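Long-range contacts in ribokinase RBSK (Mycobacterium tuberculosis, PDB 3GO7), which probably phosphorylates D-ribose at O-5, using ATP and magnesium, to give D-ribose 5-phosphate, as a homodimeric sugar kinase of the PfkB family: residues Arg21-Gly26 with Asp145-Gln150; Asp31-Val36 with Ile114-Ser119; Asn61-Ala66 with Ala90-Asn95; Leu99-Thr104 with Val137-Ala142; Ser184-Leu189 with Asp205-Pro210. All coordinates share one frame; numbering follows the deposited sequence.

Interaction 1: residues Arg21-Gly26 with Asp145-Gln150; sequences RVCVVG and DVLLTQ
Arg21 and Asp145 meet at the start of two neighbouring parallel strands, 21-25 and 146-149, in the central sheet of the ribokinase fold. Arg21 CB lies 3.5 Å from Asp145 OD2, the oxygen that also takes the backbone N-H of Arg21 on its anti side, 25° out of the carboxylate plane (N to OD2 2.7 Å). CG stands beside the backbone N (chi1 -67°) and passes OD2 at 4.0 Å; NE adds a weak bond to this same oxygen. At the tip NH2 makes the salt bridge, 2.7 Å from Asp145 OD1. That oxygen sits at the guanidinium edge, whereas NH2 approaches from above the carboxylate, the two planes being 59° apart. Arg260 is a second partner of OD1. Behind the ion pair, Arg21 O accepts from the backbone N-H of both Asp145 and Val146, and parallel pairing continues through Cys23 and Val24 to Leu148.

On the face toward helix 155-167, Val25 CG2 packs 3.8 Å from Leu147 CD1. At the far end Gln150, bent at chi2, curls back to place OE1 3.2 Å from Gly26 CA, while its NE2 is held by Gln62 of helix 58-68. Beside it, Thr149 OG1 donates to Val25 O at 2.7 Å.

Interaction 2: residues Asp31-Val36 with Ile114-Ser119; sequences DLTFVV and IVVDAS. With RIB (alpha-D-ribofuranose), chain C.
Ile114 CD1 lies against the carboxylate of Asp31, 3.4 Å from its CG, at the sugar end of a parallel strand pair in the small lid sheet of this ribokinase. The two side chains meet at a slant. With CG beside the backbone N (chi1 -71°), Asp31 reaches the bound ribose with both oxygens: the sugar O2 donates to OD1 and O3 to OD2, each pair 2.7 Å apart. This two-point grip fixes how the carboxylate is turned, and Ile114 CD1 covers one face of it.

Thr33, Ile114, Val35 and Val116 share one face of the sheet. Thr33 turns OG1 toward Ile114 CD1 and CG2 toward Val116 CG2, and the two methyl carbons stand 4.0 Å apart. Beyond them, Ile114 rests on Ala244 and Val116 on Asp242, a residue of the metal site, so this face looks toward the catalytic region. Phe34 and Val115 occupy the other face, which meets the second subunit: Phe34 packs on Ile113 of that subunit and Val115 on its Leu125, consistent with the clasped lids of dimeric ribokinases. The Phe34 ring presents its edge to the main chain, with CD2 3.7 Å from Ile114 O.

Val36 closes the row. Its two methyls straddle one methyl of Val115, CG1 and CG2 both lying 3.8 Å from Val115 CG1. CG2 is wedged between its own backbone N and carbonyl carbon, which brings it within 3.4 Å of Val116 O, the oxygen that also accepts the N-H of Val36.

Interaction 3: residues Asn61-Ala66 with Ala90-Asn95; sequences NQAVAA and AHLRAN. With RIB (alpha-D-ribofuranose), chain C.
Val64 lies between helices 58-68 and 83-94, meeting His91 and Leu92 of the second and Asn95 just past its end. Its CG1 touches Asn95 OD1 at 3.6 Å. The other methyl, CG2, lies 3.9 Å from His91 NE2, oblique to the ring, and 4.1 Å from Leu92 CD2. Ala63 adds a looser methyl contact to Leu92.

Polar and apolar groups position this first shell. Asn95 folds back on its helix end, ND2 donating to His91 O (2.7 Å, N-H...O angle 167°) with the acceptor in its amide plane, while OD1 takes a bond from Arg68. The helix segments run nearly parallel (16°) on strand 72-80, Ala63 and Ala66 touching Val73 and Leu92 backed by Phe75 and Phe79.

Further out, a water lies in the plane of the His91 ring, 2.6 Å from NE2, and donates to Asn61 OD1 at 2.9 Å. Asn61 ND2 in turn donates to O3 of the bound ribose (2.9 Å) and also bonds Asp248. The helices thus join by van der Waals contact and one bridging water, with no direct hydrogen bond between the segments, and the water probably helps to hold the Asn61 amide with its nitrogen turned to the sugar.

Interaction 4: residues Leu99-Thr104 with Val137-Ala142; sequences LDRTVT and VPSAVA
Arg101 reaches from a type I turn, Leu99 to Thr102, onto the loop 137-142, and its long side chain makes most of the contact. Its CG lies beside the backbone N, opposite the carbonyl carbon (chi1 -39°), which sends the chain out toward the loop. One hydrogen bond crosses: NH2 donates to Ala142 O, which lies at the guanidinium edge, 8° out of its plane. The modelled NH2 to O distance of 2.5 Å is short, so its exact value is doubtful. Internal to the turn from which Arg101 projects, Leu99 O accepts from both the N-H and the hydroxyl of Thr102.

Polar contact without hydrogen bonding is more extensive. Ser139 O sits over one face of the guanidinium, near the rim, and the peptide carbon of Ala140 lies over the same face. Arg101 NH1 comes within 2.8 Å of Ala140 O, but the angle is too poor for a hydrogen bond.

Van der Waals contacts complete the set. Arg101 CG passes 3.3 Å from Ser139 OG, and the methyl CG1 of Val137 rests 3.5 Å from the carbonyl oxygen of Arg101. The apolar contact is between valines, Val137 CG2 lying 4.1 Å from Val103 CG1, the two side chains running alongside each other in opposite senses.

These residues join the edge of the central sheet to the chain that leads into strand 146-149. Val103 pairs with strand 72-80, Arg101 O is hydrogen-bonded to Ser76 OG of that strand, and Val141 rests on helix 155-167. With carbonyl oxygens of Ser139, Ala140 and Ala142 all close to the guanidinium, the attraction is probably in good part electrostatic, the positive charge offsetting a cluster of negative dipole ends.

Interaction 5: residues Ser184-Leu189 with Asp205-Pro210; sequences SSLQDL and DWPSPP
An apolar seam joins helix 183-192 to the link between helix 200-205 and strand 212-216, with Leu186, Gln187 and Leu189 on the helix facing Asp205, Trp206 and Pro207. No hydrogen bond crosses it. Trp206 is the broadest group: with CG anti to its backbone N (chi1 -168°), the indole carries its six-membered ring to the helix. Leu186 CD2 meets CZ3 of this ring at 3.6 Å, coming in obliquely. Leu189 stands instead at the ring edge, near its plane, where its CG lies 4.1 Å from Trp206 CH2; the two side chains lie nearly perpendicular.

The helix belongs to a beta-alpha-beta crossover of the central sheet, running between the neighbouring parallel strands 171-175 and 195-199. Its inner side also packs on helix 155-167, Leu186 against Val155 and Leu189 against Ala162, while Trp206 reaches Val196 on the second of those strands.

Pro207 fits against the outer part of the seam. Its CG is 3.8 Å from Leu186 CB, and its CB is 3.8 Å from Gln187 CG. The ring also leans on its own neighbour, with Pro207 CD 3.4 Å above one face of the Trp206 indole, offset toward the rim.

The carboxylate of Asp205 is held from outside the seam: OD1 forms a salt bridge with Arg183 and OD2 accepts the N-H of Gly180. That second oxygen is 4.1 Å from the Leu186 methyl carbon CD1.

Overall arrangement
Interactions 2 and 3 converge on the bound ribose, the first from the lid and the second from the helical layer, nearest atoms about 5 Å apart. Interaction 1, its centre about 13 Å from that of interaction 3, joins it where Gln150 NE2 meets Gln62 OE1 at 2.8 Å. The Gln150 side chain comes about 6 Å from that of Asp248, the predicted proton acceptor. Interaction 4 borders interaction 1 through Cys23, whose SG is 3.4 Å from Arg101 NH1, and touches interaction 3 through Leu99. Interaction 5 lies about 18 Å from interaction 1 between centres without touching it, nearest atoms about 5 Å apart; the side chain of Asp205 is about 8 Å from that of Asn199, predicted to bind ATP.

Interaction 1: residues Arg21-Gly26 with Asp145-Gln150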
# COMPACT_ATOMS: atom_id res chain seq x y z
N ARG A 21 -0.37 31.12 16.87
CA ARG A 21 -0.72 29.86 17.48
C ARG A 21 -1.77 29.17 16.60
O ARG A 21 -2.94 29.58 16.58
CB ARG A 21 -1.28 30.06 18.91
CG ARG A 21 -0.29 30.59 19.95
CD ARG A 21 -1.04 31.13 21.15
NE ARG A 21 -2.05 32.12 20.72
CZ ARG A 21 -3.12 32.50 21.43
NH1 ARG A 21 -3.37 32.01 22.64
NH2 ARG A 21 -3.97 33.39 20.91
N VAL A 22 -1.33 28.13 15.88
CA VAL A 22 -2.19 27.33 15.02
C VAL A 22 -2.52 26.03 15.70
O VAL A 22 -1.63 25.32 16.16
CB VAL A 22 -1.50 26.99 13.68
CG1 VAL A 22 -2.31 25.98 12.88
CG2 VAL A 22 -1.23 28.24 12.88
N CYS A 23 -3.81 25.71 15.72
CA CYS A 23 -4.30 24.44 16.19
C CYS A 23 -4.96 23.57 15.08
O CYS A 23 -6.05 23.85 14.62
CB CYS A 23 -5.26 24.64 17.35
SG CYS A 23 -6.07 23.06 17.80
N VAL A 24 -4.27 22.50 14.71
CA VAL A 24 -4.74 21.51 13.75
C VAL A 24 -5.52 20.39 14.44
O VAL A 24 -4.97 19.68 15.27
CB VAL A 24 -3.56 20.87 12.99
CG1 VAL A 24 -4.06 20.14 11.74
CG2 VAL A 24 -2.52 21.91 12.64
N VAL A 25 -6.79 20.25 14.08
CA VAL A 25 -7.58 19.10 14.46
C VAL A 25 -7.76 18.28 13.18
O VAL A 25 -8.34 18.77 12.22
CB VAL A 25 -8.95 19.51 15.07
CG1 VAL A 25 -9.80 18.27 15.35
CG2 VAL A 25 -8.74 20.34 16.37
N GLY A 26 -7.24 17.05 13.16
CA GLY A 26 -7.22 16.27 11.92
C GLY A 26 -6.60 14.89 12.05
O GLY A 26 -6.58 14.27 13.14
N ASP A 145 -4.89 31.13 17.69
CA ASP A 145 -5.29 32.16 16.72
C ASP A 145 -6.05 31.57 15.53
O ASP A 145 -7.04 32.16 15.07
CB ASP A 145 -4.07 32.95 16.23
CG ASP A 145 -3.23 33.47 17.40
OD1 ASP A 145 -3.82 34.14 18.29
OD2 ASP A 145 -1.99 33.20 17.43
N VAL A 146 -5.59 30.42 15.03
CA VAL A 146 -6.20 29.75 13.88
C VAL A 146 -6.46 28.27 14.14
O VAL A 146 -5.57 27.54 14.57
CB VAL A 146 -5.35 29.90 12.61
CG1 VAL A 146 -6.04 29.26 11.43
CG2 VAL A 146 -5.06 31.38 12.30
N LEU A 147 -7.68 27.83 13.87
CA LEU A 147 -7.96 26.41 13.79
C LEU A 147 -7.91 25.96 12.34
O LEU A 147 -8.60 26.53 11.49
CB LEU A 147 -9.34 26.07 14.37
CG LEU A 147 -9.88 24.71 13.92
CD1 LEU A 147 -9.16 23.67 14.67
CD2 LEU A 147 -11.34 24.59 14.18
N LEU A 148 -7.10 24.94 12.08
CA LEU A 148 -7.07 24.29 10.78
C LEU A 148 -7.56 22.86 10.91
O LEU A 148 -7.02 22.08 11.71
CB LEU A 148 -5.66 24.32 10.20
CG LEU A 148 -5.49 23.59 8.88
CD1 LEU A 148 -6.36 24.22 7.83
CD2 LEU A 148 -4.04 23.62 8.47
N THR A 149 -8.57 22.49 10.11
CA THR A 149 -9.11 21.14 10.16
C THR A 149 -9.30 20.51 8.76
O THR A 149 -9.18 21.20 7.75
CB THR A 149 -10.37 21.10 11.04
OG1 THR A 149 -10.71 19.75 11.34
CG2 THR A 149 -11.55 21.79 10.34
N GLN A 150 -9.58 19.22 8.70
CA GLN A 150 -9.83 18.56 7.39
C GLN A 150 -10.83 17.42 7.60
O GLN A 150 -11.35 17.27 8.70
CB GLN A 150 -8.56 18.04 6.70
CG GLN A 150 -7.26 18.80 6.96
CD GLN A 150 -6.67 18.55 8.36
OE1 GLN A 150 -6.89 17.49 8.96
NE2 GLN A 150 -5.94 19.51 8.89

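Interaction 2: residues Asp31-Val36 with Ile114-Ser119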
# COMPACT_ATOMS: atom_id res chain seq x y z
N ASP A 31 2.03 6.55 5.73
CA ASP A 31 1.97 6.55 4.28
C ASP A 31 2.83 5.44 3.66
O ASP A 31 4.01 5.28 4.02
CB ASP A 31 2.43 7.90 3.73
CG ASP A 31 1.44 9.02 3.99
OD1 ASP A 31 0.30 8.74 4.41
OD2 ASP A 31 1.80 10.20 3.78
N LEU A 32 2.24 4.69 2.72
CA LEU A 32 2.97 3.83 1.81
C LEU A 32 2.98 4.51 0.45
O LEU A 32 1.93 4.67 -0.21
CB LEU A 32 2.30 2.46 1.72
CG LEU A 32 2.10 1.64 3.01
CD1 LEU A 32 1.48 0.28 2.71
CD2 LEU A 32 3.38 1.44 3.75
N THR A 33 4.16 4.96 0.01
CA THR A 33 4.28 5.67 -1.26
C THR A 33 4.91 4.80 -2.36
O THR A 33 6.05 4.32 -2.22
CB THR A 33 5.07 6.97 -1.13
OG1 THR A 33 4.57 7.74 -0.03
CG2 THR A 33 4.99 7.77 -2.44
N PHE A 34 4.17 4.64 -3.45
CA PHE A 34 4.62 3.82 -4.55
C PHE A 34 4.96 4.73 -5.72
O PHE A 34 4.19 5.66 -6.05
CB PHE A 34 3.49 2.87 -4.95
CG PHE A 34 3.13 1.86 -3.89
CD1 PHE A 34 3.54 0.54 -4.01
CD2 PHE A 34 2.38 2.22 -2.78
CE1 PHE A 34 3.22 -0.41 -3.05
CE2 PHE A 34 2.05 1.28 -1.82
CZ PHE A 34 2.48 -0.05 -1.96
N VAL A 35 6.11 4.47 -6.34
CA VAL A 35 6.43 5.11 -7.62
C VAL A 35 6.08 4.18 -8.78
O VAL A 35 6.52 3.02 -8.84
CB VAL A 35 7.92 5.57 -7.75
CG1 VAL A 35 8.10 6.38 -9.07
CG2 VAL A 35 8.34 6.42 -6.55
N VAL A 36 5.29 4.70 -9.71
CA VAL A 36 4.93 3.93 -10.89
C VAL A 36 5.25 4.69 -12.17
O VAL A 36 5.55 5.88 -12.16
CB VAL A 36 3.44 3.53 -10.87
CG1 VAL A 36 3.11 2.79 -9.59
CG2 VAL A 36 2.53 4.76 -11.06
N ILE A 114 -0.23 6.31 -1.29
CA ILE A 114 0.04 7.31 -2.29
C ILE A 114 0.71 6.65 -3.50
O ILE A 114 1.65 5.84 -3.36
CB ILE A 114 0.94 8.45 -1.76
CG1 ILE A 114 0.36 9.07 -0.50
CG2 ILE A 114 0.97 9.58 -2.77
CD1 ILE A 114 0.72 8.39 0.71
N VAL A 115 0.22 6.99 -4.68
CA VAL A 115 0.81 6.49 -5.90
C VAL A 115 1.26 7.71 -6.71
O VAL A 115 0.47 8.64 -6.97
CB VAL A 115 -0.19 5.61 -6.68
CG1 VAL A 115 0.47 5.00 -7.90
CG2 VAL A 115 -0.74 4.51 -5.77
N VAL A 116 2.54 7.72 -7.06
CA VAL A 116 3.10 8.81 -7.84
C VAL A 116 3.61 8.27 -9.19
O VAL A 116 4.19 7.19 -9.27
CB VAL A 116 4.19 9.56 -7.05
CG1 VAL A 116 4.52 10.89 -7.74
CG2 VAL A 116 3.71 9.84 -5.64
N ASP A 117 3.34 9.01 -10.25
CA ASP A 117 3.66 8.53 -11.60
C ASP A 117 4.72 9.42 -12.25
O ASP A 117 5.29 10.33 -11.61
CB ASP A 117 2.39 8.46 -12.46
CG ASP A 117 1.92 9.82 -12.93
OD1 ASP A 117 2.73 10.79 -12.84
OD2 ASP A 117 0.76 9.94 -13.40
N ALA A 118 4.93 9.17 -13.54
CA ALA A 118 6.00 9.80 -14.35
C ALA A 118 5.88 11.31 -14.39
O ALA A 118 6.89 12.04 -14.23
CB ALA A 118 5.98 9.23 -15.79
N SER A 119 4.65 11.78 -14.58
CA SER A 119 4.41 13.19 -14.74
C SER A 119 4.22 13.90 -13.40
O SER A 119 3.65 15.00 -13.33
CB SER A 119 3.23 13.39 -15.68
OG SER A 119 2.00 13.35 -14.98
O5 RIB C . -2.29 14.92 1.40
C5 RIB C . -1.53 13.70 1.43
C4 RIB C . -1.95 12.92 2.70
O4 RIB C . -3.28 12.41 2.56
C3 RIB C . -1.12 11.69 3.01
O3 RIB C . -0.12 12.02 3.98
C2 RIB C . -2.11 10.64 3.52
O2 RIB C . -1.89 10.17 4.85
C1 RIB C . -3.49 11.26 3.36
O1 RIB C . -4.05 11.65 4.61

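Interaction 3: residues Asn61-Ala66 with Ala90-Asn95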
# COMPACT_ATOMS: atom_id res chain seq x y z
N ASN A 61 0.69 16.36 8.21
CA ASN A 61 1.41 17.13 7.20
C ASN A 61 1.17 18.61 7.39
O ASN A 61 2.10 19.41 7.33
CB ASN A 61 1.00 16.72 5.79
CG ASN A 61 1.29 15.24 5.48
OD1 ASN A 61 2.08 14.57 6.16
ND2 ASN A 61 0.62 14.74 4.43
N GLN A 62 -0.08 18.99 7.64
CA GLN A 62 -0.43 20.40 7.75
C GLN A 62 0.12 21.04 9.02
O GLN A 62 0.59 22.18 8.96
CB GLN A 62 -1.93 20.62 7.66
CG GLN A 62 -2.41 20.48 6.25
CD GLN A 62 -3.91 20.44 6.10
OE1 GLN A 62 -4.67 20.98 6.92
NE2 GLN A 62 -4.35 19.79 5.02
N ALA A 63 0.07 20.31 10.14
CA ALA A 63 0.73 20.74 11.35
C ALA A 63 2.23 20.95 11.09
O ALA A 63 2.74 22.04 11.35
CB ALA A 63 0.50 19.77 12.47
N VAL A 64 2.91 19.96 10.51
CA VAL A 64 4.36 20.05 10.30
C VAL A 64 4.70 21.26 9.43
O VAL A 64 5.61 22.04 9.75
CB VAL A 64 4.95 18.75 9.66
CG1 VAL A 64 6.37 18.98 9.08
CG2 VAL A 64 4.93 17.58 10.64
N ALA A 65 3.95 21.42 8.33
CA ALA A 65 4.16 22.54 7.41
C ALA A 65 3.95 23.87 8.12
O ALA A 65 4.75 24.81 7.95
CB ALA A 65 3.23 22.43 6.17
N ALA A 66 2.91 23.95 8.94
CA ALA A 66 2.68 25.17 9.69
C ALA A 66 3.85 25.44 10.65
O ALA A 66 4.24 26.61 10.85
CB ALA A 66 1.38 25.11 10.45
N ALA A 90 6.44 10.41 17.04
CA ALA A 90 7.83 10.82 17.00
C ALA A 90 8.10 11.81 15.87
O ALA A 90 8.92 12.73 16.01
CB ALA A 90 8.74 9.60 16.88
N HIS A 91 7.44 11.58 14.74
CA HIS A 91 7.53 12.46 13.57
C HIS A 91 6.98 13.88 13.89
O HIS A 91 7.58 14.90 13.52
CB HIS A 91 6.78 11.80 12.41
CG HIS A 91 6.64 12.68 11.22
ND1 HIS A 91 7.72 13.09 10.47
CD2 HIS A 91 5.54 13.25 10.65
CE1 HIS A 91 7.30 13.86 9.48
NE2 HIS A 91 5.98 13.97 9.56
N LEU A 92 5.87 13.95 14.61
CA LEU A 92 5.30 15.24 14.96
C LEU A 92 6.23 15.97 15.95
O LEU A 92 6.61 17.12 15.70
CB LEU A 92 3.85 15.09 15.45
CG LEU A 92 2.86 14.71 14.32
CD1 LEU A 92 1.60 14.00 14.81
CD2 LEU A 92 2.48 15.95 13.51
N ARG A 93 6.64 15.29 17.04
CA ARG A 93 7.56 15.87 18.02
C ARG A 93 8.86 16.31 17.39
O ARG A 93 9.35 17.36 17.73
CB ARG A 93 7.86 14.92 19.17
CG ARG A 93 6.64 14.63 20.07
CD ARG A 93 7.06 13.81 21.29
NE ARG A 93 7.75 12.58 20.87
CZ ARG A 93 7.23 11.35 20.92
NH1 ARG A 93 5.99 11.13 21.42
NH2 ARG A 93 7.95 10.31 20.47
N ALA A 94 9.42 15.55 16.45
CA ALA A 94 10.66 15.96 15.79
C ALA A 94 10.48 17.24 14.96
O ALA A 94 11.46 17.86 14.56
CB ALA A 94 11.19 14.83 14.92
N ASN A 95 9.24 17.61 14.66
CA ASN A 95 8.99 18.83 13.90
C ASN A 95 8.35 19.90 14.78
O ASN A 95 7.86 20.92 14.28
CB ASN A 95 8.14 18.53 12.67
CG ASN A 95 8.91 17.77 11.61
OD1 ASN A 95 9.52 18.37 10.71
ND2 ASN A 95 8.89 16.45 11.70
O5 RIB C . -2.29 14.92 1.40
C5 RIB C . -1.53 13.70 1.43
C4 RIB C . -1.95 12.92 2.70
O4 RIB C . -3.28 12.41 2.56
C3 RIB C . -1.12 11.69 3.01
O3 RIB C . -0.12 12.02 3.98
C2 RIB C . -2.11 10.64 3.52
O2 RIB C . -1.89 10.17 4.85
C1 RIB C . -3.49 11.26 3.36
O1 RIB C . -4.05 11.65 4.61
O HOH W 1 4.14 15.11 8.13

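Interaction 4: residues Leu99-Thr104 with Val137-Ala142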
# COMPACT_ATOMS: atom_id res chain seq x y z
N LEU A 99 1.41 17.63 21.27
CA LEU A 99 0.57 16.43 21.24
C LEU A 99 -0.35 16.19 22.44
O LEU A 99 -1.06 15.19 22.50
CB LEU A 99 1.43 15.18 20.98
CG LEU A 99 2.23 15.15 19.67
CD1 LEU A 99 3.01 13.88 19.54
CD2 LEU A 99 1.31 15.33 18.45
N ASP A 100 -0.35 17.15 23.38
CA ASP A 100 -1.16 17.08 24.61
C ASP A 100 -2.66 16.89 24.38
O ASP A 100 -3.36 16.36 25.25
CB ASP A 100 -0.94 18.35 25.47
CG ASP A 100 0.55 18.77 25.54
OD1 ASP A 100 1.39 17.98 26.09
OD2 ASP A 100 0.88 19.88 25.02
N ARG A 101 -3.16 17.31 23.22
CA ARG A 101 -4.60 17.18 22.99
C ARG A 101 -4.95 16.00 22.06
O ARG A 101 -6.05 15.96 21.48
CB ARG A 101 -5.17 18.49 22.45
CG ARG A 101 -4.56 19.75 23.11
CD ARG A 101 -4.55 20.95 22.12
NE ARG A 101 -4.70 22.21 22.86
CZ ARG A 101 -4.89 23.41 22.31
NH1 ARG A 101 -4.95 23.58 20.98
NH2 ARG A 101 -5.02 24.47 23.12
N THR A 102 -4.02 15.06 21.91
CA THR A 102 -4.26 13.92 21.04
C THR A 102 -4.85 12.75 21.83
O THR A 102 -4.77 12.74 23.05
CB THR A 102 -3.00 13.48 20.34
OG1 THR A 102 -2.03 13.16 21.32
CG2 THR A 102 -2.46 14.60 19.46
N VAL A 103 -5.48 11.80 21.15
CA VAL A 103 -5.96 10.62 21.84
C VAL A 103 -5.46 9.33 21.18
O VAL A 103 -4.70 9.35 20.20
CB VAL A 103 -7.52 10.61 22.08
CG1 VAL A 103 -7.93 11.68 23.09
CG2 VAL A 103 -8.31 10.75 20.78
N THR A 104 -5.90 8.22 21.77
CA THR A 104 -5.53 6.89 21.35
C THR A 104 -6.79 6.11 21.20
O THR A 104 -7.55 5.98 22.14
CB THR A 104 -4.63 6.21 22.37
OG1 THR A 104 -3.32 6.76 22.25
CG2 THR A 104 -4.50 4.75 22.09
N VAL A 137 -12.28 16.67 21.58
CA VAL A 137 -11.37 16.65 22.74
C VAL A 137 -11.49 18.02 23.46
O VAL A 137 -11.33 19.06 22.81
CB VAL A 137 -9.90 16.32 22.27
CG1 VAL A 137 -8.90 16.35 23.44
CG2 VAL A 137 -9.84 14.96 21.55
N PRO A 138 -11.78 18.02 24.80
CA PRO A 138 -12.17 19.30 25.47
C PRO A 138 -11.18 20.46 25.25
O PRO A 138 -11.58 21.54 24.76
CB PRO A 138 -12.29 18.92 26.97
CG PRO A 138 -12.46 17.43 26.99
CD PRO A 138 -11.75 16.89 25.75
N SER A 139 -9.91 20.23 25.58
CA SER A 139 -8.86 21.26 25.48
C SER A 139 -8.48 21.59 24.02
O SER A 139 -7.67 22.49 23.79
CB SER A 139 -7.59 20.84 26.28
OG SER A 139 -6.76 19.93 25.55
N ALA A 140 -9.09 20.87 23.07
CA ALA A 140 -8.62 20.80 21.67
C ALA A 140 -8.20 22.12 21.02
O ALA A 140 -7.25 22.12 20.25
CB ALA A 140 -9.65 20.08 20.78
N VAL A 141 -8.90 23.21 21.34
CA VAL A 141 -8.75 24.49 20.61
C VAL A 141 -8.34 25.71 21.47
O VAL A 141 -8.11 26.80 20.93
CB VAL A 141 -10.05 24.84 19.84
CG1 VAL A 141 -9.72 25.63 18.59
CG2 VAL A 141 -10.84 23.58 19.47
N ALA A 142 -8.25 25.54 22.80
CA ALA A 142 -7.88 26.63 23.71
C ALA A 142 -6.65 27.41 23.23
O ALA A 142 -5.71 26.83 22.66
CB ALA A 142 -7.65 26.10 25.15

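Interaction 5: residues Ser184-Leu189 with Asp205-Pro210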
# COMPACT_ATOMS: atom_id res chain seq x y z
N SER A 184 -25.07 16.70 6.11
CA SER A 184 -25.69 17.62 7.05
C SER A 184 -24.64 18.25 7.97
O SER A 184 -24.69 19.46 8.24
CB SER A 184 -26.81 16.95 7.84
OG SER A 184 -26.37 15.72 8.38
N SER A 185 -23.69 17.43 8.42
CA SER A 185 -22.53 17.94 9.15
C SER A 185 -21.68 18.90 8.32
O SER A 185 -21.15 19.90 8.84
CB SER A 185 -21.68 16.80 9.65
OG SER A 185 -22.15 16.39 10.93
N LEU A 186 -21.54 18.60 7.03
CA LEU A 186 -20.84 19.48 6.12
C LEU A 186 -21.50 20.83 6.08
O LEU A 186 -20.84 21.87 6.20
CB LEU A 186 -20.74 18.89 4.71
CG LEU A 186 -19.55 17.98 4.42
CD1 LEU A 186 -19.43 17.79 2.93
CD2 LEU A 186 -18.26 18.52 5.00
N GLN A 187 -22.82 20.81 5.92
CA GLN A 187 -23.63 22.03 5.83
C GLN A 187 -23.44 22.94 7.04
O GLN A 187 -23.21 24.13 6.89
CB GLN A 187 -25.11 21.68 5.62
CG GLN A 187 -25.55 21.78 4.15
CD GLN A 187 -26.62 20.75 3.79
OE1 GLN A 187 -27.14 20.04 4.66
NE2 GLN A 187 -26.95 20.67 2.49
N ASP A 188 -23.50 22.36 8.23
CA ASP A 188 -23.35 23.10 9.46
C ASP A 188 -21.98 23.75 9.55
O ASP A 188 -21.85 24.89 10.02
CB ASP A 188 -23.59 22.20 10.68
CG ASP A 188 -25.07 21.86 10.91
OD1 ASP A 188 -25.95 22.48 10.25
OD2 ASP A 188 -25.35 20.99 11.76
N LEU A 189 -20.96 23.02 9.07
CA LEU A 189 -19.57 23.47 9.09
C LEU A 189 -19.34 24.57 8.05
O LEU A 189 -18.68 25.58 8.33
CB LEU A 189 -18.61 22.29 8.88
CG LEU A 189 -17.08 22.48 8.86
CD1 LEU A 189 -16.60 23.18 10.09
CD2 LEU A 189 -16.36 21.16 8.72
N ASP A 205 -17.84 20.22 -4.36
CA ASP A 205 -18.65 19.41 -3.43
C ASP A 205 -19.04 20.16 -2.14
O ASP A 205 -19.89 19.69 -1.39
CB ASP A 205 -17.92 18.10 -3.07
CG ASP A 205 -18.74 17.19 -2.17
OD1 ASP A 205 -19.70 16.57 -2.65
OD2 ASP A 205 -18.46 17.11 -0.96
N TRP A 206 -18.41 21.31 -1.89
CA TRP A 206 -18.61 22.05 -0.65
C TRP A 206 -20.02 22.71 -0.63
O TRP A 206 -20.47 23.21 -1.66
CB TRP A 206 -17.47 23.07 -0.48
CG TRP A 206 -17.39 23.69 0.87
CD1 TRP A 206 -17.60 24.99 1.19
CD2 TRP A 206 -17.08 23.02 2.11
NE1 TRP A 206 -17.46 25.19 2.54
CE2 TRP A 206 -17.14 24.00 3.13
CE3 TRP A 206 -16.77 21.69 2.45
CZ2 TRP A 206 -16.88 23.69 4.48
CZ3 TRP A 206 -16.53 21.38 3.80
CH2 TRP A 206 -16.59 22.38 4.79
N PRO A 207 -20.75 22.64 0.51
CA PRO A 207 -22.14 23.15 0.56
C PRO A 207 -22.35 24.63 0.20
O PRO A 207 -23.08 24.91 -0.75
CB PRO A 207 -22.57 22.84 2.01
CG PRO A 207 -21.73 21.70 2.41
CD PRO A 207 -20.38 22.01 1.79
N SER A 208 -21.73 25.55 0.93
CA SER A 208 -21.89 26.97 0.63
C SER A 208 -20.58 27.71 0.87
O SER A 208 -19.77 27.26 1.67
CB SER A 208 -22.98 27.54 1.51
OG SER A 208 -22.65 27.33 2.85
N PRO A 209 -20.39 28.87 0.17
CA PRO A 209 -19.10 29.58 0.20
C PRO A 209 -18.84 30.21 1.55
O PRO A 209 -19.78 30.70 2.17
CB PRO A 209 -19.26 30.68 -0.86
CG PRO A 209 -20.72 30.88 -0.97
CD PRO A 209 -21.36 29.56 -0.70
N PRO A 210 -17.58 30.18 1.99
CA PRO A 210 -17.08 30.80 3.22
C PRO A 210 -16.72 32.25 2.99
O PRO A 210 -16.73 32.70 1.85
CB PRO A 210 -15.77 30.04 3.47
CG PRO A 210 -15.26 29.81 2.08
CD PRO A 210 -16.50 29.47 1.28